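Local coordinates for dimethyladenosine transferase, putative (Plasmodium falciparum, PDB 2H1R), which probably uses S-adenosyl-L-methionine to dimethylate the N6 amino group of adenines in ribosomal RNA, as other members of its methyltransferase family do, at residues Glu207-Asn210 with Leu211-Cys215; Lys228-Ala231 with Val232-Leu236. One frame throughout, in Å; residues are numbered along the deposited sequence.

Contact 1: residues Glu207-Asn210 with Leu211-Cys215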
ATOM      1  N   GLU A 207       4.990 -13.132   5.108  1.00 22.54           N
ATOM      2  CA  GLU A 207       6.402 -13.293   5.448  1.00 21.51           C
ATOM      3  C   GLU A 207       7.215 -12.027   5.127  1.00 21.22           C
ATOM      4  O   GLU A 207       8.139 -11.694   5.864  1.00 21.83           O
ATOM      5  CB  GLU A 207       7.014 -14.467   4.672  1.00 20.49           C
ATOM      6  CG  GLU A 207       6.624 -15.829   5.162  1.00 25.67           C
ATOM      7  CD  GLU A 207       7.710 -16.863   4.887  1.00 31.56           C
ATOM      8  OE1 GLU A 207       7.354 -17.971   4.388  1.00 34.38           O
ATOM      9  OE2 GLU A 207       8.903 -16.568   5.160  1.00 28.66           O
ATOM     10  N   TRP A 208       6.923 -11.392   3.996  1.00 20.23           N
ATOM     11  CA  TRP A 208       7.561 -10.119   3.600  1.00 20.50           C
ATOM     12  C   TRP A 208       7.368  -9.068   4.673  1.00 19.29           C
ATOM     13  O   TRP A 208       8.317  -8.463   5.132  1.00 17.96           O
ATOM     14  CB  TRP A 208       6.920  -9.605   2.307  1.00 21.01           C
ATOM     15  CG  TRP A 208       7.305  -8.207   1.868  1.00 20.71           C
ATOM     16  CD1 TRP A 208       6.587  -7.061   2.060  1.00 22.25           C
ATOM     17  CD2 TRP A 208       8.467  -7.833   1.128  1.00 21.06           C
ATOM     18  NE1 TRP A 208       7.229  -5.996   1.471  1.00 21.08           N
ATOM     19  CE2 TRP A 208       8.392  -6.439   0.900  1.00 22.76           C
ATOM     20  CE3 TRP A 208       9.566  -8.536   0.627  1.00 19.99           C
ATOM     21  CZ2 TRP A 208       9.383  -5.743   0.191  1.00 18.95           C
ATOM     22  CZ3 TRP A 208      10.549  -7.828  -0.073  1.00 20.34           C
ATOM     23  CH2 TRP A 208      10.438  -6.463  -0.288  1.00 19.65           C
ATOM     24  N   ASP A 209       6.126  -8.867   5.090  1.00 19.77           N
ATOM     25  CA  ASP A 209       5.829  -7.843   6.074  1.00 20.26           C
ATOM     26  C   ASP A 209       6.473  -8.170   7.435  1.00 19.46           C
ATOM     27  O   ASP A 209       6.894  -7.262   8.165  1.00 19.22           O
ATOM     28  CB  ASP A 209       4.318  -7.598   6.206  1.00 20.38           C
ATOM     29  CG  ASP A 209       4.004  -6.354   7.020  1.00 23.12           C
ATOM     30  OD1 ASP A 209       4.414  -5.217   6.635  1.00 25.43           O
ATOM     31  OD2 ASP A 209       3.375  -6.538   8.066  1.00 25.49           O
ATOM     32  N   ASN A 210       6.561  -9.449   7.788  0.50 18.68           N
ATOM     33  CA  ASN A 210       7.175  -9.787   9.076  0.50 18.54           C
ATOM     34  C   ASN A 210       8.682  -9.598   9.071  0.50 18.43           C
ATOM     35  O   ASN A 210       9.262  -9.152  10.079  0.50 18.16           O
ATOM     36  CB  ASN A 210       6.831 -11.209   9.521  0.50 18.85           C
ATOM     37  CG  ASN A 210       5.417 -11.336  10.022  0.50 19.08           C
ATOM     38  OD1 ASN A 210       4.740 -10.345  10.307  0.50 24.66           O
ATOM     39  ND2 ASN A 210       4.959 -12.564  10.147  0.50 19.97           N
ATOM     40  N   LEU A 211       9.304  -9.930   7.950  1.00 17.65           N
ATOM     41  CA  LEU A 211      10.749  -9.673   7.750  1.00 17.97           C
ATOM     42  C   LEU A 211      11.019  -8.166   7.852  1.00 18.29           C
ATOM     43  O   LEU A 211      11.963  -7.731   8.533  1.00 17.82           O
ATOM     44  CB  LEU A 211      11.222 -10.197   6.388  1.00 16.79           C
ATOM     45  CG  LEU A 211      12.637  -9.788   5.930  1.00 14.70           C
ATOM     46  CD1 LEU A 211      13.747 -10.340   6.847  1.00 17.26           C
ATOM     47  CD2 LEU A 211      12.922 -10.189   4.482  1.00 19.77           C
ATOM     48  N   LEU A 212      10.191  -7.373   7.189  1.00 17.53           N
ATOM     49  CA  LEU A 212      10.331  -5.907   7.299  1.00 18.66           C
ATOM     50  C   LEU A 212      10.138  -5.377   8.699  1.00 18.74           C
ATOM     51  O   LEU A 212      10.833  -4.446   9.084  1.00 20.20           O
ATOM     52  CB  LEU A 212       9.429  -5.151   6.312  1.00 17.32           C
ATOM     53  CG  LEU A 212       9.801  -5.317   4.823  1.00 20.05           C
ATOM     54  CD1 LEU A 212       8.736  -4.611   4.000  1.00 22.96           C
ATOM     55  CD2 LEU A 212      11.131  -4.718   4.457  1.00 23.56           C
ATOM     56  N   ARG A 213       9.197  -5.929   9.458  1.00 19.44           N
ATOM     57  CA  ARG A 213       9.007  -5.515  10.861  1.00 21.13           C
ATOM     58  C   ARG A 213      10.242  -5.810  11.734  1.00 21.34           C
ATOM     59  O   ARG A 213      10.639  -4.976  12.574  1.00 20.78           O
ATOM     60  CB  ARG A 213       7.746  -6.151  11.461  1.00 21.42           C
ATOM     61  CG  ARG A 213       6.461  -5.501  10.925  1.00 24.30           C
ATOM     62  CD  ARG A 213       5.243  -6.287  11.432  1.00 28.27           C
ATOM     63  NE  ARG A 213       3.981  -5.745  10.963  1.00 31.24           N
ATOM     64  CZ  ARG A 213       3.291  -4.809  11.612  1.00 34.57           C
ATOM     65  NH1 ARG A 213       3.768  -4.301  12.733  1.00 33.12           N
ATOM     66  NH2 ARG A 213       2.133  -4.363  11.127  1.00 36.58           N
ATOM     67  N   ILE A 214      10.883  -6.949  11.506  1.00 20.42           N
ATOM     68  CA  ILE A 214      12.118  -7.251  12.211  1.00 22.21           C
ATOM     69  C   ILE A 214      13.195  -6.217  11.897  1.00 21.78           C
ATOM     70  O   ILE A 214      13.819  -5.656  12.815  1.00 23.05           O
ATOM     71  CB  ILE A 214      12.657  -8.680  11.873  1.00 21.83           C
ATOM     72  CG1 ILE A 214      11.673  -9.740  12.340  1.00 24.23           C
ATOM     73  CG2 ILE A 214      13.993  -8.924  12.564  1.00 25.67           C
ATOM     74  CD1 ILE A 214      12.042 -11.148  11.867  1.00 24.03           C
ATOM     75  N   CYS A 215      13.409  -5.983  10.615  1.00 20.18           N
ATOM     76  CA  CYS A 215      14.461  -5.100  10.133  1.00 21.65           C
ATOM     77  C   CYS A 215      14.200  -3.628  10.460  1.00 21.29           C
ATOM     78  O   CYS A 215      15.137  -2.915  10.830  1.00 21.23           O
ATOM     79  CB  CYS A 215      14.643  -5.272   8.622  1.00 21.42           C
ATOM     80  SG  CYS A 215      15.258  -6.960   8.213  1.00 26.57           S
TER
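Glu-207 and Leu-211 are joined through the backbone of helix 205-216: Leu-211 N donates to Glu-207 O at 3.0 Å. The Glu-207 carboxylate turns elsewhere, to His-295, Asn-290 and the backbone N of Phe-296. One residue on, Trp-208 O accepts Leu-212 N, and the two side chains also meet. The methyl CD1 of Leu-212 lies over one face of the indole, offset toward the rim, 3.3 Å from Trp-208 NE1. Trp-208 CG stands anti to its own N (chi1 171°), which swings the ring alongside the next turn. Asp-209 meets Arg-213 with both its backbone and its carboxylate. Its O takes Arg-213 N, and its OD2 forms a salt bridge with Arg-213 NE at 3.1 Å. The N-H points nearly straight at OD2 (162°) but arrives from above the carboxylate plane. The two planar groups stand almost perpendicular, 86° apart. Asp-209 OD1 is held by Arg-159 and Asn-163, so the carboxylate links two arginines. Asn-210 O accepts Ile-214 N at 3.1 Å. Helix 159-167 packs against Trp-208 and Leu-212, helix 279-291 against Trp-208, Leu-212 and Cys-215, and helix 223-227 against Leu-211, Ile-214 and Cys-215.

Contact 2: residues Lys228-Ala231 with Val232-Leu236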
ATOM      1  N   LYS A 228      21.631 -10.695  15.147  1.00 22.98           N
ATOM      2  CA  LYS A 228      22.422 -11.367  16.200  1.00 23.08           C
ATOM      3  C   LYS A 228      21.713 -11.370  17.541  1.00 23.71           C
ATOM      4  O   LYS A 228      22.135 -12.065  18.466  1.00 23.67           O
ATOM      5  CB  LYS A 228      23.842 -10.779  16.317  1.00 24.56           C
ATOM      6  CG  LYS A 228      23.885  -9.516  17.166  1.00 26.76           C
ATOM      7  CD  LYS A 228      25.146  -8.730  16.879  1.00 33.49           C
ATOM      8  CE  LYS A 228      25.245  -7.493  17.748  1.00 35.14           C
ATOM      9  NZ  LYS A 228      26.533  -6.873  17.394  1.00 37.31           N
ATOM     10  N   ARG A 229      20.648 -10.586  17.672  1.00 22.93           N
ATOM     11  CA  ARG A 229      19.951 -10.502  18.951  1.00 24.60           C
ATOM     12  C   ARG A 229      19.362 -11.865  19.296  1.00 23.84           C
ATOM     13  O   ARG A 229      18.781 -12.518  18.435  1.00 21.92           O
ATOM     14  CB  ARG A 229      18.847  -9.463  18.896  1.00 24.96           C
ATOM     15  CG  ARG A 229      19.407  -8.056  18.899  1.00 30.54           C
ATOM     16  CD  ARG A 229      19.731  -7.691  20.338  1.00 37.37           C
ATOM     17  NE  ARG A 229      18.524  -7.288  21.034  1.00 41.72           N
ATOM     18  CZ  ARG A 229      18.271  -6.038  21.421  1.00 44.17           C
ATOM     19  NH1 ARG A 229      19.171  -5.082  21.213  1.00 42.74           N
ATOM     20  NH2 ARG A 229      17.129  -5.755  22.049  1.00 46.36           N
ATOM     21  N   ASN A 230      19.522 -12.271  20.553  1.00 23.20           N
ATOM     22  CA  ASN A 230      19.146 -13.611  20.999  1.00 24.23           C
ATOM     23  C   ASN A 230      17.659 -13.854  20.817  1.00 23.99           C
ATOM     24  O   ASN A 230      17.258 -14.962  20.426  1.00 24.56           O
ATOM     25  CB  ASN A 230      19.575 -13.834  22.452  1.00 25.12           C
ATOM     26  CG  ASN A 230      19.712 -15.291  22.796  1.00 28.94           C
ATOM     27  OD1 ASN A 230      18.850 -15.858  23.464  1.00 30.50           O
ATOM     28  ND2 ASN A 230      20.794 -15.920  22.326  1.00 30.07           N
ATOM     29  N   ALA A 231      16.848 -12.845  21.083  1.00 22.93           N
ATOM     30  CA  ALA A 231      15.383 -12.986  20.929  1.00 24.06           C
ATOM     31  C   ALA A 231      14.957 -13.245  19.475  1.00 22.89           C
ATOM     32  O   ALA A 231      14.051 -14.043  19.233  1.00 24.48           O
ATOM     33  CB  ALA A 231      14.671 -11.813  21.494  1.00 24.40           C
ATOM     34  N   VAL A 232      15.661 -12.634  18.524  1.00 21.62           N
ATOM     35  CA  VAL A 232      15.390 -12.809  17.087  1.00 21.25           C
ATOM     36  C   VAL A 232      15.836 -14.197  16.695  1.00 19.74           C
ATOM     37  O   VAL A 232      15.085 -14.913  16.056  1.00 18.93           O
ATOM     38  CB  VAL A 232      16.119 -11.747  16.206  1.00 21.06           C
ATOM     39  CG1 VAL A 232      15.973 -12.055  14.693  1.00 23.53           C
ATOM     40  CG2 VAL A 232      15.568 -10.371  16.505  1.00 23.06           C
ATOM     41  N   LEU A 233      17.065 -14.575  17.067  1.00 19.31           N
ATOM     42  CA  LEU A 233      17.559 -15.932  16.780  1.00 18.41           C
ATOM     43  C   LEU A 233      16.672 -17.044  17.367  1.00 20.00           C
ATOM     44  O   LEU A 233      16.486 -18.099  16.728  1.00 18.57           O
ATOM     45  CB  LEU A 233      19.019 -16.112  17.229  1.00 19.12           C
ATOM     46  CG  LEU A 233      20.022 -15.213  16.538  1.00 16.55           C
ATOM     47  CD1 LEU A 233      21.285 -15.321  17.347  1.00 21.95           C
ATOM     48  CD2 LEU A 233      20.251 -15.668  15.067  1.00 18.10           C
ATOM     49  N   ASN A 234      16.137 -16.827  18.577  1.00 20.30           N
ATOM     50  CA  ASN A 234      15.307 -17.849  19.224  1.00 21.14           C
ATOM     51  C   ASN A 234      14.002 -17.994  18.449  1.00 22.01           C
ATOM     52  O   ASN A 234      13.546 -19.142  18.167  1.00 22.31           O
ATOM     53  CB  ASN A 234      15.008 -17.493  20.699  1.00 21.13           C
ATOM     54  CG  ASN A 234      16.177 -17.801  21.627  1.00 22.01           C
ATOM     55  OD1 ASN A 234      17.149 -18.441  21.237  1.00 23.21           O
ATOM     56  ND2 ASN A 234      16.093 -17.322  22.857  1.00 22.35           N
ATOM     57  N   MET A 235      13.388 -16.858  18.119  1.00 21.92           N
ATOM     58  CA  MET A 235      12.172 -16.900  17.307  1.00 25.92           C
ATOM     59  C   MET A 235      12.417 -17.598  15.979  1.00 22.91           C
ATOM     60  O   MET A 235      11.619 -18.433  15.577  1.00 23.97           O
ATOM     61  CB  MET A 235      11.567 -15.522  17.060  1.00 24.30           C
ATOM     62  CG  MET A 235      10.566 -15.516  15.846  1.00 30.15           C
ATOM     63  SD  MET A 235       9.935 -13.850  15.634  1.00 37.35           S
ATOM     64  CE  MET A 235      11.355 -13.082  14.814  1.00 35.85           C
ATOM     65  N   LEU A 236      13.496 -17.247  15.279  1.00 22.54           N
ATOM     66  CA  LEU A 236      13.749 -17.820  13.958  1.00 22.21           C
ATOM     67  C   LEU A 236      14.080 -19.317  14.049  1.00 22.34           C
ATOM     68  O   LEU A 236      13.604 -20.117  13.230  1.00 20.30           O
ATOM     69  CB  LEU A 236      14.846 -17.042  13.207  1.00 22.61           C
ATOM     70  CG  LEU A 236      14.465 -15.635  12.757  1.00 21.54           C
ATOM     71  CD1 LEU A 236      15.607 -15.055  11.982  1.00 19.38           C
ATOM     72  CD2 LEU A 236      13.157 -15.670  11.914  1.00 25.09           C
TER
HETATM   73  O   HOH W   1      18.851 -18.633  24.049  1.00 37.32           O
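The first turn of helix 230-246 holds this contact, with Arg-229 at the N-cap position. Arg-229 O serves two amides of that turn. Leu-233 N gives it a nearly straight bond of 3.0 Å (N-H...O 176°). Val-232 N gives it a weak, strongly bent one of 3.1 Å. The next two helical bonds follow in step, from Asn-234 N to Asn-230 O and from Met-235 N to Ala-231 O.

The apolar side of the turn is built by Leu-233 and Val-232. Leu-233 CD1 reaches back past the helix start and rests 3.5 Å from Lys-228 O. Its CG lies anti to the carbonyl carbon (chi1 -62°), which directs the branch toward the preceding residues. Val-232 CG2 sits 4.2 Å from Arg-229 CB, a loose touch. Beyond the turn, Val-232 meets Phe-227 and Leu-233 meets Lys-257.

The polar side carries two asparagines one turn apart. Asn-230 OD1 stands 3.2 Å from Asn-234 ND2, and the amide planes are turned 80° against each other. One water bridges the pair. It donates to Asn-230 OD1 at 2.8 Å and to Asn-234 OD1 at 3.3 Å, so the water links the two amide oxygens, more loosely at Asn-234.

The arrangement is that of an amphipathic helix N-terminus, with Leu-233 buried on one side and the asparagines on the exposed side, and a backbone carbonyl at the cap opening the i to i+4 bonding pattern.

Contact 1 and contact 2 follow one another along the chain, with helix 223-227 between them. Their centres lie 14 Å apart, on the same side of the chain's centre. They touch directly through apolar side chains: Ile-214 CD1 is 3.6 Å from Met-235 CE, and Ile-214 CG2 is 4.3 Å from Val-232 CG1. Phe-227 joins them too, since it meets Leu-211 and Cys-215 of the one and Val-232 and Leu-236 of the other. Contact 1 is partly buried, while contact 2 is a surface contact. Both lie in the helical C-terminal domain of the rRNA adenine dimethylase fold, after the mixed sheet and away from the predicted S-adenosyl-L-methionine site, and the link between them is apolar packing.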